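Local coordinates for protein cellulase (Bacillus sp. BG-CS10, PDB 5E09) that probably hydrolyses internal beta-1,4-glucosidic bonds of cellulose, as a trimodular halophilic glycoside hydrolase family 5 enzyme that carries carbohydrate-binding modules, at residues G157-N162 and P193-A198; N162-L167 and Q201-R206. All coordinates share one frame; numbering follows the deposited sequence.

From the N terminus, the chain first runs through 157-162, the lead-in to helix 161-181, and then directly into the first full turn of that helix, 162-167, with Asn162 common to both. It descends the helix and returns along barrel strand 190-193. Residues 193-198 then close interaction 1 on the lead-in, and 201-206, at the start of helix 201-214, close interaction 2 on the helix turn. The two closures therefore cross rather than nest. Their centres lie about 6 Å apart, and they touch through Leu195, packed on Leu167 and Leu203. Together they tie two successive strand-helix units of the family 5 barrel at the C-terminal ends of the strands, where the helices start.

Interaction 1: residues G157-N162 and P193-A198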
ATOM      1  N   GLY A 157     -22.346  15.806   2.698  1.00 91.31           N
ATOM      2  CA  GLY A 157     -21.528  14.630   2.900  1.00 96.46           C
ATOM      3  C   GLY A 157     -20.627  14.384   1.710  1.00 90.91           C
ATOM      4  O   GLY A 157     -20.673  15.107   0.713  1.00 78.87           O
ATOM      5  N   GLU A 158     -19.810  13.348   1.815  1.00 90.92           N
ATOM      6  CA  GLU A 158     -18.796  13.074   0.815  1.00 87.98           C
ATOM      7  C   GLU A 158     -19.388  12.444  -0.450  1.00 91.12           C
ATOM      8  O   GLU A 158     -18.768  12.474  -1.513  1.00 77.68           O
ATOM      9  CB  GLU A 158     -17.721  12.172   1.421  1.00 87.51           C
ATOM     10  CG  GLU A 158     -16.378  12.267   0.740  1.00 89.06           C
ATOM     11  CD  GLU A 158     -15.396  11.292   1.324  1.00 91.87           C
ATOM     12  OE1 GLU A 158     -15.804  10.147   1.606  1.00 94.75           O
ATOM     13  OE2 GLU A 158     -14.221  11.666   1.510  1.00 94.63           O
ATOM     14  N   ILE A 159     -20.585  11.869  -0.321  1.00 91.30           N
ATOM     15  CA  ILE A 159     -21.292  11.240  -1.441  1.00 79.05           C
ATOM     16  C   ILE A 159     -22.733  11.756  -1.550  1.00 78.67           C
ATOM     17  O   ILE A 159     -23.439  11.853  -0.542  1.00 83.97           O
ATOM     18  CB  ILE A 159     -21.339   9.692  -1.301  1.00 72.74           C
ATOM     19  CG1 ILE A 159     -19.971   9.122  -0.921  1.00 76.99           C
ATOM     20  CG2 ILE A 159     -21.855   9.055  -2.569  1.00 63.03           C
ATOM     21  CD1 ILE A 159     -18.904   9.271  -1.976  1.00 67.14           C
ATOM     22  N   GLN A 160     -23.163  12.091  -2.766  1.00 90.90           N
ATOM     23  CA  GLN A 160     -24.557  12.468  -3.027  1.00 84.02           C
ATOM     24  C   GLN A 160     -24.963  12.102  -4.464  1.00 72.89           C
ATOM     25  O   GLN A 160     -24.151  11.570  -5.221  1.00 78.26           O
ATOM     26  CB  GLN A 160     -24.768  13.964  -2.749  1.00 74.64           C
ATOM     27  CG  GLN A 160     -23.607  14.865  -3.168  1.00 81.51           C
ATOM     28  CD  GLN A 160     -23.586  16.201  -2.426  1.00 83.04           C
ATOM     29  OE1 GLN A 160     -23.640  16.240  -1.196  1.00 84.20           O
ATOM     30  NE2 GLN A 160     -23.495  17.299  -3.173  1.00 77.80           N
ATOM     31  N   GLU A 161     -26.213  12.379  -4.831  1.00 60.88           N
ATOM     32  CA  GLU A 161     -26.786  11.897  -6.097  1.00 61.18           C
ATOM     33  C   GLU A 161     -26.204  12.568  -7.347  1.00 63.19           C
ATOM     34  O   GLU A 161     -25.879  11.899  -8.357  1.00 69.07           O
ATOM     35  CB  GLU A 161     -28.309  12.090  -6.084  1.00 70.68           C
ATOM     36  CG  GLU A 161     -29.054  11.219  -5.072  1.00 83.28           C
ATOM     37  CD  GLU A 161     -30.552  11.489  -5.039  1.00 95.15           C
ATOM     38  OE1 GLU A 161     -30.996  12.481  -5.659  1.00 84.02           O
ATOM     39  OE2 GLU A 161     -31.283  10.710  -4.385  1.00 83.38           O
ATOM     40  N   ASN A 162     -26.080  13.891  -7.289  1.00 60.31           N
ATOM     41  CA  ASN A 162     -25.542  14.631  -8.421  1.00 57.19           C
ATOM     42  C   ASN A 162     -24.096  14.226  -8.685  1.00 61.46           C
ATOM     43  O   ASN A 162     -23.604  14.372  -9.803  1.00 71.96           O
ATOM     44  CB  ASN A 162     -25.649  16.149  -8.209  1.00 60.69           C
ATOM     45  CG  ASN A 162     -25.152  16.601  -6.845  1.00 66.09           C
ATOM     46  OD1 ASN A 162     -24.653  15.804  -6.050  1.00 72.62           O
ATOM     47  ND2 ASN A 162     -25.271  17.895  -6.579  1.00 66.45           N
ATOM     48  N   PRO A 193     -13.925   3.826 -13.483  1.00 33.07           N
ATOM     49  CA  PRO A 193     -13.884   3.788 -12.020  1.00 35.54           C
ATOM     50  C   PRO A 193     -15.253   3.907 -11.350  1.00 39.84           C
ATOM     51  O   PRO A 193     -16.156   4.556 -11.883  1.00 43.32           O
ATOM     52  CB  PRO A 193     -13.026   5.004 -11.681  1.00 35.21           C
ATOM     53  CG  PRO A 193     -13.361   5.985 -12.774  1.00 30.93           C
ATOM     54  CD  PRO A 193     -13.651   5.175 -14.009  1.00 28.34           C
ATOM     55  N   THR A 194     -15.394   3.271 -10.191  1.00 33.66           N
ATOM     56  CA  THR A 194     -16.461   3.615  -9.272  1.00 33.54           C
ATOM     57  C   THR A 194     -16.138   4.994  -8.711  1.00 41.86           C
ATOM     58  O   THR A 194     -15.013   5.476  -8.854  1.00 33.52           O
ATOM     59  CB  THR A 194     -16.598   2.605  -8.113  1.00 46.75           C
ATOM     60  OG1 THR A 194     -15.334   2.466  -7.450  1.00 39.21           O
ATOM     61  CG2 THR A 194     -17.047   1.240  -8.624  1.00 39.63           C
ATOM     62  N   LEU A 195     -17.123   5.627  -8.083  1.00 38.60           N
ATOM     63  CA  LEU A 195     -16.907   6.886  -7.382  1.00 33.23           C
ATOM     64  C   LEU A 195     -15.843   6.711  -6.303  1.00 38.58           C
ATOM     65  O   LEU A 195     -15.956   5.818  -5.458  1.00 38.64           O
ATOM     66  CB  LEU A 195     -18.221   7.381  -6.769  1.00 43.22           C
ATOM     67  CG  LEU A 195     -18.228   8.814  -6.233  1.00 48.78           C
ATOM     68  CD1 LEU A 195     -17.949   9.810  -7.354  1.00 32.95           C
ATOM     69  CD2 LEU A 195     -19.554   9.116  -5.564  1.00 57.61           C
ATOM     70  N   GLU A 196     -14.808   7.553  -6.353  1.00 45.66           N
ATOM     71  CA  GLU A 196     -13.671   7.501  -5.423  1.00 39.31           C
ATOM     72  C   GLU A 196     -12.897   6.183  -5.514  1.00 45.82           C
ATOM     73  O   GLU A 196     -12.145   5.836  -4.598  1.00 39.08           O
ATOM     74  CB  GLU A 196     -14.143   7.718  -3.980  1.00 34.96           C
ATOM     75  CG  GLU A 196     -14.521   9.143  -3.648  1.00 54.96           C
ATOM     76  CD  GLU A 196     -15.211   9.265  -2.299  1.00 71.18           C
ATOM     77  OE1 GLU A 196     -15.489   8.217  -1.676  1.00 75.54           O
ATOM     78  OE2 GLU A 196     -15.482  10.407  -1.865  1.00 77.18           O
ATOM     79  N   THR A 197     -13.082   5.470  -6.625  1.00 36.57           N
ATOM     80  CA  THR A 197     -12.635   4.081  -6.786  1.00 41.60           C
ATOM     81  C   THR A 197     -12.881   3.240  -5.538  1.00 35.33           C
ATOM     82  O   THR A 197     -12.066   2.394  -5.191  1.00 40.35           O
ATOM     83  CB  THR A 197     -11.131   3.983  -7.153  1.00 48.49           C
ATOM     84  OG1 THR A 197     -10.332   4.549  -6.106  1.00 55.95           O
ATOM     85  CG2 THR A 197     -10.844   4.701  -8.469  1.00 35.00           C
ATOM     86  N   ALA A 198     -14.007   3.478  -4.867  1.00 43.28           N
ATOM     87  CA  ALA A 198     -14.344   2.756  -3.642  1.00 36.17           C
ATOM     88  C   ALA A 198     -15.234   1.549  -3.942  1.00 42.84           C
ATOM     89  O   ALA A 198     -15.654   1.348  -5.077  1.00 37.90           O
ATOM     90  CB  ALA A 198     -15.022   3.685  -2.653  1.00 38.60           C
TER
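The carboxylate of Glu158 has Glu196 OE2 almost squarely over one face, with Glu158 CD 3.3 Å from that oxygen. The Glu196 carboxylate, turned 78° from it, meets Glu158 near its OE2 rim and carries the Ile159 methyl over one face, CD1 lying 3.6 Å from OE1 of Glu196. Two acids thus come together without a hydrogen bond: Glu158 OE1 and Glu196 OE2 are 3.5 Å apart, a proximity that may raise the proton affinity of one of them. Arg151, which touches the Glu196 side chain, could ease the repulsion. Beside the acids, Ile159 and Leu195 reach toward each other tip to tip, with Ile159 CD1 3.6 Å and CG2 3.8 Å from Leu195 CD2. Leu195 can extend this way because its CG lies anti to the backbone nitrogen (chi1 -169°). Its loop is folded tightly by Thr197 N to Thr194 O and Ala198 N to Leu195 O bonds, and Thr194 OG1 grips Ala198 O at 2.6 Å. The contact lies where the loop leaving barrel strand 190-193 meets the entry to helix 161-181: Leu195 packs on His164 and Leu167 of that helix and on Leu203 of helix 201-214, while Thr197 touches His224 of strand 219-225.

Interaction 2: residues N162-L167 and Q201-R206; sequences NHHAFL and QDLLNR
Arg206 lays its guanidinium flat on one face of the His164 ring, the planes only 5° apart and the centres 3.9 Å. The overlap is offset: CD of Arg206, rather than the guanidinium, stands over the middle of the imidazole in a CH-pi contact, 3.2 Å from the ring centroid, while Arg206 CZ sits 3.4 Å from His164 CD2. A bend in the arginine chain at chi3 (106°) turns the group down onto the ring. Asp202, one helical turn earlier, lies at the guanidinium's edge and pairs with it in a salt bridge, whose Arg206 NH1 to Asp202 OD2 hydrogen bond is weak at 3.4 Å; it may help hold the guanidinium in this orientation. The same OD2 approaches His164 NE2 obliquely at 3.6 Å, without a hydrogen bond. These side chains bridge neighbouring helices of the (beta/alpha)8 barrel, those following strands 142-145 and 190-193; the short segments run in roughly the same direction, 36° apart, with axes 11.6 Å from each other. On the side of the loop after strand 190-193, the buried Leu203 meets the ring at its edge, CD2 to CE1 of His164 being 3.6 Å, and the leucine also packs on Ala198 of that loop. Thr210 OG1, one turn further along helix 201-214, bonds to Arg206 O.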
ATOM      1  N   ASN A 162     -26.080  13.891  -7.289  1.00 60.31           N
ATOM      2  CA  ASN A 162     -25.542  14.631  -8.421  1.00 57.19           C
ATOM      3  C   ASN A 162     -24.096  14.226  -8.685  1.00 61.46           C
ATOM      4  O   ASN A 162     -23.604  14.372  -9.803  1.00 71.96           O
ATOM      5  CB  ASN A 162     -25.649  16.149  -8.209  1.00 60.69           C
ATOM      6  CG  ASN A 162     -25.152  16.601  -6.845  1.00 66.09           C
ATOM      7  OD1 ASN A 162     -24.653  15.804  -6.050  1.00 72.62           O
ATOM      8  ND2 ASN A 162     -25.271  17.895  -6.579  1.00 66.45           N
ATOM      9  N   HIS A 163     -23.424  13.709  -7.659  1.00 52.71           N
ATOM     10  CA  HIS A 163     -22.090  13.150  -7.835  1.00 56.94           C
ATOM     11  C   HIS A 163     -22.138  11.970  -8.801  1.00 47.15           C
ATOM     12  O   HIS A 163     -21.392  11.934  -9.781  1.00 55.90           O
ATOM     13  CB  HIS A 163     -21.496  12.713  -6.494  1.00 56.95           C
ATOM     14  CG  HIS A 163     -21.101  13.853  -5.609  1.00 67.47           C
ATOM     15  ND1 HIS A 163     -20.434  13.669  -4.415  1.00 71.66           N
ATOM     16  CD2 HIS A 163     -21.275  15.188  -5.742  1.00 64.76           C
ATOM     17  CE1 HIS A 163     -20.214  14.844  -3.852  1.00 65.74           C
ATOM     18  NE2 HIS A 163     -20.716  15.783  -4.634  1.00 68.50           N
ATOM     19  N   HIS A 164     -23.022  11.014  -8.520  1.00 48.20           N
ATOM     20  CA  HIS A 164     -23.204   9.849  -9.385  1.00 50.40           C
ATOM     21  C   HIS A 164     -23.500  10.286 -10.808  1.00 47.66           C
ATOM     22  O   HIS A 164     -22.949   9.732 -11.773  1.00 53.85           O
ATOM     23  CB  HIS A 164     -24.335   8.956  -8.877  1.00 47.04           C
ATOM     24  CG  HIS A 164     -24.139   8.473  -7.474  1.00 50.50           C
ATOM     25  ND1 HIS A 164     -23.005   7.810  -7.069  1.00 55.50           N
ATOM     26  CD2 HIS A 164     -24.954   8.534  -6.391  1.00 62.63           C
ATOM     27  CE1 HIS A 164     -23.118   7.491  -5.787  1.00 61.63           C
ATOM     28  NE2 HIS A 164     -24.289   7.920  -5.358  1.00 64.36           N
ATOM     29  N   ALA A 165     -24.363  11.290 -10.937  1.00 49.74           N
ATOM     30  CA  ALA A 165     -24.677  11.809 -12.266  1.00 47.38           C
ATOM     31  C   ALA A 165     -23.426  12.363 -12.956  1.00 46.37           C
ATOM     32  O   ALA A 165     -23.191  12.097 -14.141  1.00 48.08           O
ATOM     33  CB  ALA A 165     -25.749  12.869 -12.179  1.00 48.19           C
ATOM     34  N   PHE A 166     -22.622  13.118 -12.212  1.00 36.40           N
ATOM     35  CA  PHE A 166     -21.390  13.699 -12.747  1.00 45.45           C
ATOM     36  C   PHE A 166     -20.416  12.632 -13.238  1.00 45.57           C
ATOM     37  O   PHE A 166     -19.834  12.759 -14.320  1.00 36.41           O
ATOM     38  CB  PHE A 166     -20.691  14.568 -11.696  1.00 41.01           C
ATOM     39  CG  PHE A 166     -21.445  15.812 -11.327  1.00 48.13           C
ATOM     40  CD1 PHE A 166     -22.356  16.379 -12.207  1.00 53.05           C
ATOM     41  CD2 PHE A 166     -21.239  16.422 -10.095  1.00 53.18           C
ATOM     42  CE1 PHE A 166     -23.050  17.526 -11.864  1.00 45.87           C
ATOM     43  CE2 PHE A 166     -21.932  17.567  -9.744  1.00 51.92           C
ATOM     44  CZ  PHE A 166     -22.838  18.121 -10.631  1.00 52.38           C
ATOM     45  N   LEU A 167     -20.229  11.587 -12.435  1.00 40.82           N
ATOM     46  CA  LEU A 167     -19.307  10.527 -12.810  1.00 37.29           C
ATOM     47  C   LEU A 167     -19.822   9.817 -14.050  1.00 45.89           C
ATOM     48  O   LEU A 167     -19.045   9.504 -14.953  1.00 36.86           O
ATOM     49  CB  LEU A 167     -19.102   9.531 -11.669  1.00 33.18           C
ATOM     50  CG  LEU A 167     -18.159   8.370 -12.002  1.00 41.31           C
ATOM     51  CD1 LEU A 167     -16.850   8.870 -12.609  1.00 38.63           C
ATOM     52  CD2 LEU A 167     -17.884   7.530 -10.775  1.00 28.09           C
ATOM     53  N   GLN A 201     -21.396  -1.216  -2.098  1.00 45.48           N
ATOM     54  CA  GLN A 201     -22.316  -1.887  -3.012  1.00 44.69           C
ATOM     55  C   GLN A 201     -23.039  -0.898  -3.931  1.00 50.82           C
ATOM     56  O   GLN A 201     -23.260  -1.191  -5.102  1.00 46.20           O
ATOM     57  CB  GLN A 201     -23.336  -2.720  -2.232  1.00 47.78           C
ATOM     58  CG  GLN A 201     -24.200  -3.619  -3.101  1.00 41.87           C
ATOM     59  CD  GLN A 201     -23.383  -4.494  -4.036  1.00 51.11           C
ATOM     60  OE1 GLN A 201     -22.594  -5.330  -3.595  1.00 48.24           O
ATOM     61  NE2 GLN A 201     -23.565  -4.300  -5.338  1.00 48.92           N
ATOM     62  N   ASP A 202     -23.384   0.280  -3.415  1.00 45.35           N
ATOM     63  CA  ASP A 202     -24.110   1.250  -4.226  1.00 49.37           C
ATOM     64  C   ASP A 202     -23.243   1.821  -5.348  1.00 55.10           C
ATOM     65  O   ASP A 202     -23.698   1.965  -6.492  1.00 58.48           O
ATOM     66  CB  ASP A 202     -24.653   2.388  -3.363  1.00 56.01           C
ATOM     67  CG  ASP A 202     -25.465   3.386  -4.170  1.00 80.01           C
ATOM     68  OD1 ASP A 202     -26.516   2.990  -4.730  1.00 74.75           O
ATOM     69  OD2 ASP A 202     -25.055   4.564  -4.248  1.00 74.19           O
ATOM     70  N   LEU A 203     -21.996   2.142  -5.022  1.00 40.65           N
ATOM     71  CA  LEU A 203     -21.050   2.614  -6.022  1.00 38.41           C
ATOM     72  C   LEU A 203     -20.807   1.541  -7.087  1.00 36.83           C
ATOM     73  O   LEU A 203     -20.812   1.821  -8.295  1.00 39.41           O
ATOM     74  CB  LEU A 203     -19.739   3.019  -5.349  1.00 47.05           C
ATOM     75  CG  LEU A 203     -19.906   3.982  -4.168  1.00 41.24           C
ATOM     76  CD1 LEU A 203     -18.566   4.322  -3.547  1.00 47.58           C
ATOM     77  CD2 LEU A 203     -20.625   5.253  -4.594  1.00 39.95           C
ATOM     78  N   LEU A 204     -20.618   0.307  -6.634  1.00 40.97           N
ATOM     79  CA  LEU A 204     -20.452  -0.819  -7.550  1.00 53.00           C
ATOM     80  C   LEU A 204     -21.640  -0.915  -8.500  1.00 45.39           C
ATOM     81  O   LEU A 204     -21.468  -1.030  -9.718  1.00 47.56           O
ATOM     82  CB  LEU A 204     -20.282  -2.130  -6.779  1.00 47.07           C
ATOM     83  CG  LEU A 204     -19.042  -2.238  -5.888  1.00 51.49           C
ATOM     84  CD1 LEU A 204     -19.035  -3.566  -5.143  1.00 39.83           C
ATOM     85  CD2 LEU A 204     -17.763  -2.057  -6.702  1.00 36.33           C
ATOM     86  N   ASN A 205     -22.841  -0.839  -7.935  1.00 41.40           N
ATOM     87  CA  ASN A 205     -24.068  -0.919  -8.718  1.00 40.44           C
ATOM     88  C   ASN A 205     -24.165   0.176  -9.765  1.00 43.87           C
ATOM     89  O   ASN A 205     -24.575  -0.080 -10.889  1.00 51.49           O
ATOM     90  CB  ASN A 205     -25.292  -0.856  -7.808  1.00 41.89           C
ATOM     91  CG  ASN A 205     -25.500  -2.135  -7.031  1.00 50.24           C
ATOM     92  OD1 ASN A 205     -25.100  -3.211  -7.475  1.00 59.77           O
ATOM     93  ND2 ASN A 205     -26.118  -2.026  -5.860  1.00 58.34           N
ATOM     94  N   ARG A 206     -23.786   1.393  -9.398  1.00 39.63           N
ATOM     95  CA  ARG A 206     -23.903   2.513 -10.325  1.00 43.64           C
ATOM     96  C   ARG A 206     -22.894   2.427 -11.463  1.00 57.89           C
ATOM     97  O   ARG A 206     -23.214   2.763 -12.615  1.00 45.86           O
ATOM     98  CB  ARG A 206     -23.756   3.827  -9.569  1.00 41.34           C
ATOM     99  CG  ARG A 206     -24.836   3.977  -8.522  1.00 54.31           C
ATOM    100  CD  ARG A 206     -24.881   5.354  -7.946  1.00 55.19           C
ATOM    101  NE  ARG A 206     -26.033   6.104  -8.433  1.00 66.25           N
ATOM    102  CZ  ARG A 206     -27.121   6.345  -7.711  1.00 66.03           C
ATOM    103  NH1 ARG A 206     -27.202   5.902  -6.464  1.00 61.45           N
ATOM    104  NH2 ARG A 206     -28.123   7.040  -8.234  1.00 76.34           N
TER